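Local coordinates for protein beta-glucoside phosphorylase BglX (Unidentified, PDB 5VQE) that probably cleaves beta-glucosides by phosphorolysis, as a glycoside hydrolase family 3 enzyme that holds a 2-fluoroglucose in its pocket, at residues A[120-125]-A[179-184]. Sequence-based numbering, arbitrary orientation.
Sequences DDESSA and YCRGCR
Two helices of the family 3 N-terminal domain, probably a TIM-type barrel, pack here: the first turn of helix 122-138 meets the last turns of helix 169-184 through Ala125 against Tyr179 and Glu122 against Arg181. The backbones come close at the buried pair, where Tyr179 CA sends a CH...O contact to Ala125 O at 3.4 Å. Tyr179 has CG anti to the backbone N (chi1 177°), which carries its ring away from Ala125, past Leu128 and Cys132, where its OH is hydrogen-bonded to Leu93 O and Thr144 OG1. Nearer solvent, Arg181 NH2 donates to the anti lone pair of Glu122 OE1 at 3.2 Å, a bent salt bridge (145° at the hydrogen) with the oxygen slightly out of the guanidinium plane. A water closes the ring, donating to Glu122 OE1 at 2.6 Å and accepting from Arg181 NH1. Asp121 N-caps helix 122-138, its OD1 taking Ser123 N and OG from one face, both at 2.8 Å. A glutamine in place of Glu122 would probably leave Arg181 without this charged mate and weaken the water bridge. Direct and water-mediated bonds together limit how the guanidinium can turn, tying the two partly exposed side chains together beside the close approach of the backbones at Ala125 and Tyr179.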
loop_
_atom_site.group_PDB
_atom_site.type_symbol
_atom_site.label_atom_id
_atom_site.label_comp_id
_atom_site.label_asym_id
_atom_site.label_seq_id
_atom_site.Cartn_x
_atom_site.Cartn_y
_atom_site.Cartn_z
ATOM N N ASP A 120 0.728 11.057 14.722
ATOM C CA ASP A 120 -0.313 12.091 14.673
ATOM C C ASP A 120 0.241 13.441 14.223
ATOM O O ASP A 120 -0.272 14.496 14.597
ATOM C CB ASP A 120 -1.033 12.232 16.013
ATOM C CG ASP A 120 -2.424 12.826 15.860
ATOM O OD1 ASP A 120 -3.032 12.667 14.775
ATOM O OD2 ASP A 120 -2.913 13.461 16.817
ATOM N N ASP A 121 1.274 13.419 13.394
ATOM C CA ASP A 121 1.852 14.630 12.825
ATOM C C ASP A 121 1.830 14.504 11.308
ATOM O O ASP A 121 2.567 13.694 10.740
ATOM C CB ASP A 121 3.273 14.845 13.328
ATOM C CG ASP A 121 3.852 16.161 12.874
ATOM O OD1 ASP A 121 3.311 16.752 11.908
ATOM O OD2 ASP A 121 4.845 16.603 13.490
ATOM N N GLU A 122 1.016 15.324 10.646
ATOM C CA GLU A 122 0.911 15.211 9.198
ATOM C C GLU A 122 2.232 15.520 8.505
ATOM O O GLU A 122 2.435 15.089 7.367
ATOM C CB GLU A 122 -0.203 16.115 8.674
ATOM C CG GLU A 122 -0.001 17.579 8.911
ATOM C CD GLU A 122 -1.267 18.363 8.631
ATOM O OE1 GLU A 122 -1.409 18.859 7.494
ATOM O OE2 GLU A 122 -2.125 18.454 9.538
ATOM N N SER A 123 3.151 16.224 9.164
ATOM C CA SER A 123 4.474 16.392 8.573
ATOM C C SER A 123 5.158 15.044 8.364
ATOM O O SER A 123 5.959 14.895 7.432
ATOM C CB SER A 123 5.347 17.304 9.445
ATOM O OG SER A 123 5.763 16.641 10.627
ATOM N N SER A 124 4.860 14.053 9.213
ATOM C CA SER A 124 5.417 12.715 9.011
ATOM C C SER A 124 4.955 12.126 7.685
ATOM O O SER A 124 5.740 11.494 6.966
ATOM C CB SER A 124 5.014 11.790 10.160
ATOM O OG SER A 124 5.538 12.247 11.394
ATOM N N ALA A 125 3.682 12.319 7.346
ATOM C CA ALA A 125 3.160 11.803 6.086
ATOM C C ALA A 125 3.693 12.602 4.903
ATOM O O ALA A 125 3.939 12.039 3.831
ATOM C CB ALA A 125 1.632 11.823 6.112
ATOM N N TYR A 179 0.675 13.330 2.436
ATOM C CA TYR A 179 1.417 12.434 1.557
ATOM C C TYR A 179 1.416 12.982 0.138
ATOM O O TYR A 179 2.461 13.054 -0.523
ATOM C CB TYR A 179 0.818 11.021 1.603
ATOM C CG TYR A 179 1.483 10.026 0.659
ATOM C CD1 TYR A 179 1.129 9.975 -0.683
ATOM C CD2 TYR A 179 2.460 9.141 1.111
ATOM C CE1 TYR A 179 1.725 9.075 -1.556
ATOM C CE2 TYR A 179 3.070 8.232 0.235
ATOM C CZ TYR A 179 2.693 8.211 -1.096
ATOM O OH TYR A 179 3.272 7.332 -1.987
ATOM N N CYS A 180 0.244 13.402 -0.339
ATOM C CA CYS A 180 0.156 13.944 -1.689
ATOM C C CYS A 180 0.979 15.217 -1.830
ATOM O O CYS A 180 1.588 15.453 -2.880
ATOM C CB CYS A 180 -1.299 14.215 -2.058
ATOM S SG CYS A 180 -2.313 12.711 -2.243
ATOM N N ARG A 181 0.997 16.063 -0.798
ATOM C CA ARG A 181 1.827 17.261 -0.879
ATOM C C ARG A 181 3.281 16.892 -1.115
ATOM O O ARG A 181 3.959 17.508 -1.947
ATOM C CB ARG A 181 1.699 18.103 0.390
ATOM C CG ARG A 181 0.466 18.982 0.437
ATOM C CD ARG A 181 0.635 20.128 1.449
ATOM N NE ARG A 181 0.917 19.663 2.808
ATOM C CZ ARG A 181 -0.005 19.213 3.656
ATOM N NH1 ARG A 181 -1.278 19.146 3.291
ATOM N NH2 ARG A 181 0.346 18.820 4.871
ATOM N N GLY A 182 3.775 15.886 -0.387
ATOM C CA GLY A 182 5.155 15.467 -0.551
ATOM C C GLY A 182 5.443 14.936 -1.940
ATOM O O GLY A 182 6.529 15.151 -2.482
ATOM N N CYS A 183 4.477 14.234 -2.540
ATOM C CA CYS A 183 4.705 13.675 -3.868
ATOM C C CYS A 183 4.718 14.761 -4.936
ATOM O O CYS A 183 5.540 14.717 -5.858
ATOM C CB CYS A 183 3.635 12.626 -4.209
ATOM S SG CYS A 183 3.693 11.146 -3.216
ATOM N N ARG A 184 3.801 15.730 -4.846
ATOM C CA ARG A 184 3.707 16.766 -5.870
ATOM C C ARG A 184 4.960 17.624 -5.914
ATOM O O ARG A 184 5.275 18.217 -6.954
ATOM C CB ARG A 184 2.479 17.638 -5.618
ATOM C CG ARG A 184 1.197 16.860 -5.771
ATOM C CD ARG A 184 -0.039 17.705 -5.678
ATOM N NE ARG A 184 -1.185 16.821 -5.832
ATOM C CZ ARG A 184 -2.128 16.615 -4.924
ATOM N NH1 ARG A 184 -2.123 17.255 -3.762
ATOM N NH2 ARG A 184 -3.099 15.760 -5.198
HETATM O O HOH W 1 -2.740 17.729 5.629
#